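PDB 2HJS: USG-1 protein homolog, which is probably an NAD(P)-dependent oxidoreductase of the aspartate-semialdehyde dehydrogenase family, acting on aldehyde or oxo groups. Local coordinates for residues A116-S130 with A326-L338. Residues are numbered along the deposited sequence; the frame is centred on the assembly and turned at random.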
loop_
_atom_site.group_PDB
_atom_site.type_symbol
_atom_site.label_atom_id
_atom_site.label_comp_id
_atom_site.label_asym_id
_atom_site.label_seq_id
_atom_site.Cartn_x
_atom_site.Cartn_y
_atom_site.Cartn_z
ATOM N N ALA A 116 -15.097 4.586 25.449
ATOM C CA ALA A 116 -16.504 4.542 25.828
ATOM C C ALA A 116 -16.778 5.454 27.010
ATOM O O ALA A 116 -17.824 6.095 27.078
ATOM C CB ALA A 116 -16.929 3.099 26.142
ATOM N N GLU A 117 -15.814 5.512 27.924
ATOM C CA GLU A 117 -15.884 6.337 29.129
ATOM C C GLU A 117 -16.042 7.831 28.820
ATOM O O GLU A 117 -16.328 8.622 29.714
ATOM C CB GLU A 117 -14.672 6.065 30.043
ATOM C CG GLU A 117 -13.301 6.260 29.401
ATOM C CD GLU A 117 -12.847 5.130 28.472
ATOM O OE1 GLU A 117 -13.588 4.159 28.238
ATOM O OE2 GLU A 117 -11.718 5.216 27.969
ATOM N N ARG A 118 -15.868 8.202 27.554
ATOM C CA ARG A 118 -16.126 9.562 27.109
ATOM C C ARG A 118 -17.602 9.884 26.991
ATOM O O ARG A 118 -17.949 11.067 26.875
ATOM C CB ARG A 118 -15.482 9.890 25.773
ATOM C CG ARG A 118 -16.047 11.192 25.297
ATOM C CD ARG A 118 -15.471 11.663 24.052
ATOM N NE ARG A 118 -14.516 12.757 24.261
ATOM C CZ ARG A 118 -14.837 13.996 24.607
ATOM N NH1 ARG A 118 -16.104 14.335 24.852
ATOM N NH2 ARG A 118 -13.865 14.893 24.726
ATOM N N LEU A 119 -18.453 8.845 26.968
ATOM C CA LEU A 119 -19.899 9.033 27.003
ATOM C C LEU A 119 -20.347 9.577 28.334
ATOM O O LEU A 119 -21.232 10.444 28.387
ATOM C CB LEU A 119 -20.647 7.725 26.772
ATOM C CG LEU A 119 -20.731 7.343 25.313
ATOM C CD1 LEU A 119 -21.714 6.207 25.230
ATOM C CD2 LEU A 119 -21.187 8.553 24.496
ATOM N N ALA A 120 -19.737 9.034 29.393
ATOM C CA ALA A 120 -20.083 9.325 30.784
ATOM C C ALA A 120 -20.156 10.826 31.136
ATOM O O ALA A 120 -20.717 11.183 32.169
ATOM C CB ALA A 120 -19.126 8.581 31.732
ATOM N N SER A 121 -19.629 11.678 30.256
ATOM C CA SER A 121 -19.565 13.112 30.480
ATOM C C SER A 121 -20.538 13.976 29.681
ATOM O O SER A 121 -20.645 15.153 29.981
ATOM C CB SER A 121 -18.142 13.618 30.234
ATOM O OG SER A 121 -17.843 13.729 28.849
ATOM N N GLN A 122 -21.211 13.426 28.662
ATOM C CA GLN A 122 -22.243 14.182 27.908
ATOM C C GLN A 122 -23.621 13.920 28.533
ATOM O O GLN A 122 -23.851 12.859 29.140
ATOM C CB GLN A 122 -22.243 13.817 26.396
ATOM C CG GLN A 122 -22.104 15.034 25.354
ATOM C CD GLN A 122 -22.454 14.693 23.837
ATOM O OE1 GLN A 122 -23.283 13.801 23.539
ATOM N NE2 GLN A 122 -21.850 15.459 22.898
ATOM N N ALA A 123 -24.537 14.879 28.410
ATOM C CA ALA A 123 -25.896 14.629 28.853
ATOM C C ALA A 123 -26.806 14.315 27.679
ATOM O O ALA A 123 -26.707 14.944 26.640
ATOM C CB ALA A 123 -26.437 15.809 29.663
ATOM N N ALA A 124 -27.691 13.338 27.864
ATOM C CA ALA A 124 -28.702 12.963 26.882
ATOM C C ALA A 124 -29.729 14.085 26.684
ATOM O O ALA A 124 -30.154 14.690 27.657
ATOM C CB ALA A 124 -29.424 11.706 27.360
ATOM N N PRO A 125 -30.179 14.336 25.438
ATOM C CA PRO A 125 -29.822 13.730 24.124
ATOM C C PRO A 125 -28.356 13.858 23.670
ATOM O O PRO A 125 -27.757 14.928 23.768
ATOM C CB PRO A 125 -30.754 14.435 23.132
ATOM C CG PRO A 125 -31.312 15.642 23.881
ATOM C CD PRO A 125 -31.277 15.335 25.330
ATOM N N PHE A 126 -27.785 12.758 23.179
ATOM C CA PHE A 126 -26.392 12.730 22.776
ATOM C C PHE A 126 -26.227 13.204 21.331
ATOM O O PHE A 126 -27.163 13.165 20.525
ATOM C CB PHE A 126 -25.795 11.329 22.978
ATOM C CG PHE A 126 -25.876 10.821 24.407
ATOM C CD1 PHE A 126 -24.853 11.077 25.311
ATOM C CD2 PHE A 126 -26.986 10.087 24.847
ATOM C CE1 PHE A 126 -24.918 10.605 26.618
ATOM C CE2 PHE A 126 -27.068 9.615 26.172
ATOM C CZ PHE A 126 -26.031 9.872 27.053
ATOM N N LEU A 127 -25.042 13.707 21.023
ATOM C CA LEU A 127 -24.667 13.972 19.648
ATOM C C LEU A 127 -23.207 13.576 19.469
ATOM O O LEU A 127 -22.287 14.284 19.900
ATOM C CB LEU A 127 -24.948 15.433 19.273
ATOM C CG LEU A 127 -24.393 15.946 17.935
ATOM C CD1 LEU A 127 -24.876 15.104 16.745
ATOM C CD2 LEU A 127 -24.738 17.419 17.734
ATOM N N LEU A 128 -23.002 12.412 18.854
ATOM C CA LEU A 128 -21.694 11.786 18.818
ATOM C C LEU A 128 -21.360 11.456 17.401
ATOM O O LEU A 128 -22.260 11.269 16.583
ATOM C CB LEU A 128 -21.707 10.481 19.614
ATOM C CG LEU A 128 -22.305 10.596 21.018
ATOM C CD1 LEU A 128 -22.733 9.238 21.517
ATOM C CD2 LEU A 128 -21.316 11.276 21.956
ATOM N N SER A 129 -20.059 11.361 17.119
ATOM C CA SER A 129 -19.595 10.877 15.828
ATOM C C SER A 129 -19.118 9.437 15.959
ATOM O O SER A 129 -18.472 9.055 16.939
ATOM C CB SER A 129 -18.456 11.755 15.271
ATOM O OG SER A 129 -18.920 13.066 14.981
ATOM N N SER A 130 -19.428 8.632 14.967
ATOM C CA SER A 130 -18.753 7.351 14.856
ATOM C C SER A 130 -17.651 7.524 13.786
ATOM O O SER A 130 -17.943 7.988 12.688
ATOM C CB SER A 130 -19.776 6.267 14.518
ATOM O OG SER A 130 -19.256 4.980 14.733
ATOM N N ALA A 326 -20.973 1.895 14.701
ATOM C CA ALA A 326 -22.079 2.803 14.981
ATOM C C ALA A 326 -23.184 2.080 15.773
ATOM O O ALA A 326 -23.715 2.602 16.750
ATOM C CB ALA A 326 -22.630 3.390 13.674
ATOM N N VAL A 327 -23.517 0.868 15.356
ATOM C CA VAL A 327 -24.564 0.100 16.016
ATOM C C VAL A 327 -24.141 -0.288 17.450
ATOM O O VAL A 327 -24.929 -0.171 18.384
ATOM C CB VAL A 327 -24.947 -1.144 15.187
ATOM C CG1 VAL A 327 -25.952 -2.012 15.941
ATOM C CG2 VAL A 327 -25.540 -0.736 13.824
ATOM N N LEU A 328 -22.894 -0.727 17.616
ATOM C CA LEU A 328 -22.371 -1.057 18.941
ATOM C C LEU A 328 -22.483 0.124 19.902
ATOM O O LEU A 328 -22.830 -0.070 21.081
ATOM C CB LEU A 328 -20.920 -1.539 18.836
ATOM C CG LEU A 328 -20.655 -2.899 18.177
ATOM C CD1 LEU A 328 -19.148 -3.115 18.007
ATOM C CD2 LEU A 328 -21.251 -4.030 18.993
ATOM N N LEU A 329 -22.199 1.336 19.401
ATOM C CA LEU A 329 -22.369 2.591 20.144
ATOM C C LEU A 329 -23.814 2.832 20.526
ATOM O O LEU A 329 -24.101 3.189 21.665
ATOM C CB LEU A 329 -21.813 3.783 19.338
ATOM C CG LEU A 329 -21.841 5.183 19.978
ATOM C CD1 LEU A 329 -21.177 5.168 21.360
ATOM C CD2 LEU A 329 -21.129 6.195 19.051
ATOM N N GLY A 330 -24.733 2.616 19.585
ATOM C CA GLY A 330 -26.152 2.670 19.860
ATOM C C GLY A 330 -26.589 1.668 20.920
ATOM O O GLY A 330 -27.421 1.983 21.768
ATOM N N GLU A 331 -26.037 0.454 20.859
ATOM C CA GLU A 331 -26.326 -0.580 21.862
ATOM C C GLU A 331 -25.846 -0.147 23.255
ATOM O O GLU A 331 -26.536 -0.386 24.254
ATOM C CB GLU A 331 -25.727 -1.928 21.444
ATOM C CG GLU A 331 -26.462 -2.565 20.269
ATOM C CD GLU A 331 -25.812 -3.832 19.737
ATOM O OE1 GLU A 331 -24.714 -4.231 20.208
ATOM O OE2 GLU A 331 -26.386 -4.428 18.809
ATOM N N LEU A 332 -24.695 0.535 23.307
ATOM C CA LEU A 332 -24.171 1.073 24.565
ATOM C C LEU A 332 -25.077 2.161 25.147
ATOM O O LEU A 332 -25.332 2.177 26.358
ATOM C CB LEU A 332 -22.734 1.602 24.399
ATOM C CG LEU A 332 -22.042 2.239 25.619
ATOM C CD1 LEU A 332 -21.953 1.264 26.773
ATOM C CD2 LEU A 332 -20.629 2.747 25.278
ATOM N N LEU A 333 -25.533 3.072 24.286
ATOM C CA LEU A 333 -26.425 4.160 24.683
ATOM C C LEU A 333 -27.755 3.635 25.226
ATOM O O LEU A 333 -28.315 4.202 26.156
ATOM C CB LEU A 333 -26.695 5.110 23.516
ATOM C CG LEU A 333 -25.600 5.989 22.930
ATOM C CD1 LEU A 333 -26.196 6.847 21.839
ATOM C CD2 LEU A 333 -24.968 6.850 24.003
ATOM N N ILE A 334 -28.270 2.565 24.628
ATOM C CA ILE A 334 -29.470 1.897 25.150
ATOM C C ILE A 334 -29.220 1.252 26.511
ATOM O O ILE A 334 -30.049 1.375 27.415
ATOM C CB ILE A 334 -29.936 0.784 24.216
ATOM C CG1 ILE A 334 -30.524 1.362 22.953
ATOM C CG2 ILE A 334 -30.975 -0.118 24.902
ATOM C CD1 ILE A 334 -30.812 0.269 21.969
ATOM N N LYS A 335 -28.084 0.566 26.637
ATOM C CA LYS A 335 -27.794 -0.309 27.768
ATOM C C LYS A 335 -27.784 0.430 29.098
ATOM O O LYS A 335 -28.600 0.122 29.967
ATOM C CB LYS A 335 -26.493 -1.099 27.562
ATOM C CG LYS A 335 -26.252 -2.208 28.597
ATOM C CD LYS A 335 -25.231 -3.239 28.108
ATOM C CE LYS A 335 -24.556 -4.010 29.261
ATOM N NZ LYS A 335 -23.181 -3.481 29.586
ATOM N N HIS A 336 -26.884 1.394 29.284
ATOM C CA HIS A 336 -26.953 2.139 30.546
ATOM C C HIS A 336 -27.196 3.651 30.468
ATOM O O HIS A 336 -27.249 4.322 31.510
ATOM C CB HIS A 336 -25.884 1.728 31.594
ATOM C CG HIS A 336 -24.514 1.497 31.038
ATOM N ND1 HIS A 336 -24.165 0.337 30.379
ATOM C CD2 HIS A 336 -23.390 2.252 31.095
ATOM C CE1 HIS A 336 -22.892 0.402 30.025
ATOM N NE2 HIS A 336 -22.397 1.553 30.449
ATOM N N TYR A 337 -27.398 4.182 29.268
ATOM C CA TYR A 337 -27.817 5.582 29.173
ATOM C C TYR A 337 -29.290 5.707 28.794
ATOM O O TYR A 337 -29.700 6.649 28.112
ATOM C CB TYR A 337 -26.864 6.392 28.285
ATOM C CG TYR A 337 -25.432 6.250 28.749
ATOM C CD1 TYR A 337 -24.905 7.090 29.736
ATOM C CD2 TYR A 337 -24.620 5.243 28.234
ATOM C CE1 TYR A 337 -23.592 6.939 30.177
ATOM C CE2 TYR A 337 -23.319 5.082 28.662
ATOM C CZ TYR A 337 -22.803 5.929 29.629
ATOM O OH TYR A 337 -21.495 5.749 30.030
ATOM N N LEU A 338 -30.063 4.728 29.273
ATOM C CA LEU A 338 -31.522 4.675 29.174
ATOM C C LEU A 338 -32.172 6.055 29.331
ATOM O O LEU A 338 -32.568 6.689 28.350
ATOM C CB LEU A 338 -32.080 3.727 30.254
ATOM C CG LEU A 338 -31.567 2.278 30.355
ATOM C CD1 LEU A 338 -31.343 1.873 31.819
ATOM C CD2 LEU A 338 -32.499 1.285 29.630
#
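Leu333 of the C-terminal helix lays its CD2 methyl over one face of the Phe126 ring, 4.0 Å from the ring centroid, a CH-pi contact. The two side chains pass in opposite senses, while the other face of the ring carries Ala124 CA from its own segment. With CG anti to its carbonyl carbon (chi1 -67°), Leu333 carries its isobutyl group across to segment 116-130, where CD2 also lies 3.5 Å from Leu119 CD1 and, from the strand, meets Leu128 CD1 tip to tip at 4.1 Å. Toward the C-terminus, Tyr337 stands across Phe126. The Phe126 edge turns to the Tyr337 face in an offset T-shaped stack, planes at 79° and centroids 5.8 Å apart, and Phe126 CZ separately packs 3.8 Å from Tyr337 CB. The phenol then reaches toward Leu119 and Ala120, where Tyr337 OH lies 3.9 Å from Leu119 CB without a hydrogen bond to either residue. Leu119 fills the middle of the interface: its CD1 meets Leu332 CD2 tip to tip at 3.6 Å and touches Leu329 CD1, and its side chain lies roughly perpendicular to that of Leu333. Ala116 CB adds an apolar contact to Leu332 CD2, and Ser130 packs on Ala326 at the other end. No hydrogen bond joins the segments, so side-chain packing carries the contact. Strand 127-129 pairs with strand 94-97, whose Ile96 also touches Leu329 and Leu333; the axes of helix segment 326-336 and strand 127-129 are roughly antiparallel, at 149°. The arrangement is that of a Rossmann-like domain that probably binds NAD(P): helix 317-336, which follows strand 308-315 of the other sheet, packs on a face of the Rossmann-like sheet near its outermost strand 127-129.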